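Local atomic coordinates of transcriptional regulator (Rhodococcus sp., PDB entry 2O0Y), a protein that probably binds DNA and regulates transcription, as an IclR-family regulator with a helix-turn-helix domain and a GAF-like C-terminal domain. Residues 111-116 against 135-140; 221-226 against 245-250. All blocks are in the same frame, centred on the assembly; numbering follows the deposited sequence.

Contact 1: residues 111-116 against 135-140; sequences GETVNL and TVRSVI
Thr113 and Ser138 meet through a side-chain hydroxyl and a backbone carbonyl. Thr113 OG1 donates to Ser138 O at 2.8 Å. The donor lies in the carbonyl plane, with a C=O...OG1 angle of 146°. With chi1 at -69°, OG1 sits beside its own backbone N and anti to the carbonyl carbon, and CG2 is 3.5 Å from the same Ser138 O. OG1 also takes a weak hydrogen bond from Ser132 N. The Arg137 side chain crosses Thr113 at about a right angle. Its CD methylene comes within 3.7 Å of Thr113 OG1, a packing contact. Further along the strand, Asn115 ND2 is 3.6 Å from Ser138 OG, too long to count as a bond. The Asn115 amide has its polar partner elsewhere, since OD1 accepts from Gln129 NE2 on the next strand.

Water 1 makes a second link. It accepts from Thr113 N at 3.1 Å and from Ser138 N at 3.0 Å, and it donates to Glu112 OE1 at 2.8 Å. Glu112 is positioned in turn by Arg231, a salt-bridge partner of OE2, and by Tyr240 OH. Arg137 NH1 hydrogen-bonds to Ala134 O, and NH2 forms a salt bridge with Glu131.

The segments join the start of strand 113-120 in the GAF-like domain to the loop that follows strand 123-130. No direct backbone-to-backbone bond links them. With an alanine here in place of Thr113, OG1 and CG2 are gone; Ser138 O would probably lose this donor, and of the polar links between the two segments the water would remain. The chemistry is thus that of a largely buried polar contact: one hydroxyl serves the loop carbonyl, while one water serves two backbone N-H groups and a carboxylate that is likely to be polarised by Arg231.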
loop_
_atom_site.group_PDB
_atom_site.type_symbol
_atom_site.label_atom_id
_atom_site.label_comp_id
_atom_site.label_asym_id
_atom_site.label_seq_id
_atom_site.Cartn_x
_atom_site.Cartn_y
_atom_site.Cartn_z
ATOM N N GLY B 111 7.932 -12.958 31.045
ATOM C CA GLY B 111 7.105 -12.096 31.891
ATOM C C GLY B 111 6.924 -10.709 31.299
ATOM O O GLY B 111 6.340 -9.805 31.933
ATOM N N GLU B 112 7.406 -10.539 30.053
ATOM C CA GLU B 112 7.363 -9.262 29.350
ATOM C C GLU B 112 6.468 -9.297 28.112
ATOM O O GLU B 112 6.244 -10.381 27.537
ATOM C CB GLU B 112 8.776 -8.827 28.939
ATOM C CG GLU B 112 9.795 -8.782 30.058
ATOM C CD GLU B 112 9.457 -7.869 31.200
ATOM O OE1 GLU B 112 8.500 -7.089 31.085
ATOM O OE2 GLU B 112 10.217 -7.882 32.202
ATOM N N THR B 113 5.954 -8.121 27.739
ATOM C CA THR B 113 5.187 -7.949 26.514
ATOM C C THR B 113 6.115 -8.170 25.334
ATOM O O THR B 113 7.233 -7.643 25.340
ATOM C CB THR B 113 4.575 -6.554 26.445
ATOM O OG1 THR B 113 3.545 -6.471 27.464
ATOM C CG2 THR B 113 3.920 -6.309 25.008
ATOM N N VAL B 114 5.654 -8.958 24.350
ATOM C CA VAL B 114 6.420 -9.274 23.161
ATOM C C VAL B 114 5.778 -8.514 22.018
ATOM O O VAL B 114 4.614 -8.735 21.730
ATOM C CB VAL B 114 6.374 -10.762 22.865
ATOM C CG1 VAL B 114 7.092 -11.037 21.571
ATOM C CG2 VAL B 114 7.047 -11.539 24.025
ATOM N N ASN B 115 6.549 -7.642 21.345
ATOM C CA ASN B 115 6.043 -6.811 20.218
ATOM C C ASN B 115 6.727 -7.246 18.935
ATOM O O ASN B 115 7.947 -7.428 18.937
ATOM C CB ASN B 115 6.437 -5.346 20.472
ATOM C CG ASN B 115 5.644 -4.731 21.627
ATOM O OD1 ASN B 115 4.429 -4.886 21.696
ATOM N ND2 ASN B 115 6.331 -4.100 22.555
ATOM N N LEU B 116 5.985 -7.369 17.837
ATOM C CA LEU B 116 6.621 -7.644 16.554
ATOM C C LEU B 116 6.528 -6.336 15.809
ATOM O O LEU B 116 5.419 -5.879 15.504
ATOM C CB LEU B 116 5.897 -8.736 15.750
ATOM C CG LEU B 116 6.632 -9.303 14.511
ATOM C CD1 LEU B 116 6.097 -10.676 14.197
ATOM C CD2 LEU B 116 6.312 -8.484 13.284
ATOM N N THR B 135 1.461 -6.497 36.083
ATOM C CA THR B 135 0.614 -5.280 36.228
ATOM C C THR B 135 1.313 -4.015 35.717
ATOM O O THR B 135 0.645 -3.057 35.286
ATOM C CB THR B 135 0.191 -5.055 37.646
ATOM O OG1 THR B 135 1.356 -4.908 38.458
ATOM C CG2 THR B 135 -0.633 -6.243 38.165
ATOM N N VAL B 136 2.648 -4.012 35.774
ATOM C CA VAL B 136 3.458 -2.990 35.081
ATOM C C VAL B 136 4.183 -3.595 33.872
ATOM O O VAL B 136 5.010 -4.524 34.006
ATOM C CB VAL B 136 4.444 -2.280 36.065
ATOM C CG1 VAL B 136 5.241 -1.220 35.341
ATOM C CG2 VAL B 136 3.689 -1.662 37.213
ATOM N N ARG B 137 3.840 -3.134 32.674
ATOM C CA ARG B 137 4.370 -3.778 31.494
ATOM C C ARG B 137 4.377 -2.785 30.368
ATOM O O ARG B 137 3.878 -1.639 30.550
ATOM C CB ARG B 137 3.547 -5.020 31.149
ATOM C CG ARG B 137 2.088 -4.761 30.690
ATOM C CD ARG B 137 1.435 -6.106 30.430
ATOM N NE ARG B 137 0.042 -6.014 29.977
ATOM C CZ ARG B 137 -1.019 -6.183 30.750
ATOM N NH1 ARG B 137 -0.917 -6.392 32.070
ATOM N NH2 ARG B 137 -2.215 -6.105 30.193
ATOM N N SER B 138 4.966 -3.173 29.232
ATOM C CA SER B 138 4.857 -2.361 28.009
ATOM C C SER B 138 3.493 -2.593 27.407
ATOM O O SER B 138 3.038 -3.740 27.257
ATOM C CB SER B 138 5.884 -2.744 26.909
ATOM O OG SER B 138 5.317 -2.418 25.616
ATOM N N VAL B 139 2.819 -1.507 27.067
ATOM C CA VAL B 139 1.482 -1.612 26.480
ATOM C C VAL B 139 1.365 -0.705 25.236
ATOM O O VAL B 139 0.286 -0.125 24.982
ATOM C CB VAL B 139 0.400 -1.265 27.534
ATOM C CG1 VAL B 139 0.705 0.062 28.230
ATOM C CG2 VAL B 139 -0.953 -1.213 26.910
ATOM N N ILE B 140 2.436 -0.611 24.452
ATOM C CA ILE B 140 2.453 0.150 23.169
ATOM C C ILE B 140 1.301 -0.217 22.221
ATOM O O ILE B 140 1.120 -1.398 21.907
ATOM C CB ILE B 140 3.789 -0.077 22.412
ATOM C CG1 ILE B 140 4.943 0.530 23.168
ATOM C CG2 ILE B 140 3.825 0.685 21.095
ATOM C CD1 ILE B 140 5.344 1.867 22.513
HETATM O O HOH W 1 6.456 -5.770 29.627
#

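Contact 2: residues 221-226 against 245-250; sequences AALTLG and RAAAEE
Leu223 lays its CD2 methyl against Ala247 and Ala248 of helix 237-254. This is helix-on-sheet packing in the GAF-like domain of the IclR family: an antiparallel sheet with helices 97-110 and 237-254 packed on this face. Strand 219-228 is central in that sheet, between strands 113-120 and 205-213. CG of Leu223 stands anti to the backbone N (chi1 -179°), and the chain reaches out from the sheet to the helix.

Within 245-250 the helix meets Leu223 with two alanines. Ala247 points its methyl toward the strand, while the Ala248 methyl lies to one side. The leucine can therefore come close to the helix backbone, and the two CA atoms of Leu223 and Ala248 are 6.4 Å apart. No hydrogen bond crosses between 221-226 and 245-250; the contact is apolar.

Neighbours complete the core. Thr244 and Ile251 of the same helix also touch Leu223, as does Leu106 of helix 97-110. Ala248 packs on Phe210 and Leu212 of the next strand. The CD2 methyl of Leu223 is 3.8 Å from Ala247 CB and 4.1 Å from Ala248 CB, but its nearest approach is to the backbone, 3.6 Å from Ala248 N.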
loop_
_atom_site.group_PDB
_atom_site.type_symbol
_atom_site.label_atom_id
_atom_site.label_comp_id
_atom_site.label_asym_id
_atom_site.label_seq_id
_atom_site.Cartn_x
_atom_site.Cartn_y
_atom_site.Cartn_z
ATOM N N ALA B 221 11.683 -7.553 10.232
ATOM C CA ALA B 221 10.922 -7.193 11.435
ATOM C C ALA B 221 11.853 -7.326 12.610
ATOM O O ALA B 221 12.966 -7.821 12.463
ATOM C CB ALA B 221 9.696 -8.122 11.610
ATOM N N ALA B 222 11.409 -6.871 13.780
ATOM C CA ALA B 222 12.243 -6.931 14.984
ATOM C C ALA B 222 11.398 -7.543 16.093
ATOM O O ALA B 222 10.341 -7.006 16.449
ATOM C CB ALA B 222 12.686 -5.555 15.344
ATOM N N LEU B 223 11.794 -8.707 16.587
ATOM C CA LEU B 223 11.075 -9.334 17.667
ATOM C C LEU B 223 11.556 -8.688 18.978
ATOM O O LEU B 223 12.742 -8.794 19.333
ATOM C CB LEU B 223 11.371 -10.824 17.694
ATOM C CG LEU B 223 10.651 -11.638 18.783
ATOM C CD1 LEU B 223 9.125 -11.731 18.441
ATOM C CD2 LEU B 223 11.196 -13.043 18.873
ATOM N N THR B 224 10.646 -8.062 19.727
ATOM C CA THR B 224 11.080 -7.182 20.776
ATOM C C THR B 224 10.389 -7.416 22.143
ATOM O O THR B 224 9.174 -7.469 22.201
ATOM C CB THR B 224 10.851 -5.740 20.321
ATOM O OG1 THR B 224 11.522 -5.556 19.053
ATOM C CG2 THR B 224 11.430 -4.731 21.321
ATOM N N LEU B 225 11.180 -7.446 23.233
ATOM C CA LEU B 225 10.636 -7.387 24.616
ATOM C C LEU B 225 10.744 -5.958 25.107
ATOM O O LEU B 225 11.760 -5.341 24.905
ATOM C CB LEU B 225 11.495 -8.244 25.548
ATOM C CG LEU B 225 11.697 -9.727 25.286
ATOM C CD1 LEU B 225 12.461 -10.292 26.466
ATOM C CD2 LEU B 225 10.345 -10.451 25.143
ATOM N N GLY B 226 9.700 -5.398 25.714
ATOM C CA GLY B 226 9.838 -4.093 26.373
ATOM C C GLY B 226 9.169 -4.199 27.703
ATOM O O GLY B 226 8.136 -4.880 27.832
ATOM N N ARG B 245 16.298 -15.097 21.594
ATOM C CA ARG B 245 17.138 -15.593 20.488
ATOM C C ARG B 245 16.515 -16.808 19.863
ATOM O O ARG B 245 16.447 -16.885 18.657
ATOM C CB ARG B 245 18.545 -15.997 20.978
ATOM C CG ARG B 245 19.464 -16.336 19.821
ATOM C CD ARG B 245 20.833 -16.926 20.304
ATOM N NE ARG B 245 21.635 -15.951 21.046
ATOM C CZ ARG B 245 22.281 -14.922 20.498
ATOM N NH1 ARG B 245 22.223 -14.713 19.189
ATOM N NH2 ARG B 245 23.015 -14.109 21.249
ATOM N N ALA B 246 16.092 -17.770 20.684
ATOM C CA ALA B 246 15.472 -19.008 20.174
ATOM C C ALA B 246 14.188 -18.712 19.421
ATOM O O ALA B 246 13.945 -19.284 18.371
ATOM C CB ALA B 246 15.199 -19.976 21.308
ATOM N N ALA B 247 13.357 -17.841 19.982
ATOM C CA ALA B 247 12.055 -17.496 19.367
ATOM C C ALA B 247 12.269 -16.851 18.026
ATOM O O ALA B 247 11.580 -17.173 17.044
ATOM C CB ALA B 247 11.308 -16.524 20.298
ATOM N N ALA B 248 13.200 -15.903 17.965
ATOM C CA ALA B 248 13.490 -15.228 16.685
ATOM C C ALA B 248 13.933 -16.252 15.615
ATOM O O ALA B 248 13.504 -16.232 14.455
ATOM C CB ALA B 248 14.567 -14.141 16.897
ATOM N N GLU B 249 14.794 -17.167 16.021
ATOM C CA GLU B 249 15.325 -18.171 15.112
ATOM C C GLU B 249 14.155 -19.003 14.584
ATOM O O GLU B 249 14.064 -19.242 13.386
ATOM C CB GLU B 249 16.328 -19.061 15.848
ATOM C CG GLU B 249 17.647 -18.331 16.179
ATOM C CD GLU B 249 18.699 -19.176 16.936
ATOM O OE1 GLU B 249 18.391 -20.334 17.344
ATOM O OE2 GLU B 249 19.840 -18.659 17.133
ATOM N N GLU B 250 13.288 -19.461 15.491
ATOM C CA GLU B 250 12.117 -20.292 15.149
ATOM C C GLU B 250 11.137 -19.567 14.232
ATOM O O GLU B 250 10.632 -20.143 13.303
ATOM C CB GLU B 250 11.400 -20.727 16.418
ATOM C CG GLU B 250 12.218 -21.764 17.243
ATOM C CD GLU B 250 11.768 -21.881 18.680
ATOM O OE1 GLU B 250 10.610 -21.579 18.983
ATOM O OE2 GLU B 250 12.585 -22.290 19.534
#

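From the N terminus, the chain enters contact 1 at 111-116, just after helix 97-110. It runs through strand 123-130 and returns at 135-140, which closes the first loop. Contact 2 follows in series: it opens on strand 219-228 and closes on helix 237-254. The two loops neither nest nor cross. They meet in the sheet, where strands 113-120 and 219-228 are antiparallel neighbours. Asn115 N lies 2.8 Å from Thr224 O, a probable hydrogen bond, and Val114 packs on Leu225. Contact 1 ties a loop to the sheet, and contact 2 ties the C-terminal helix to it. Their centres are about 14 Å apart.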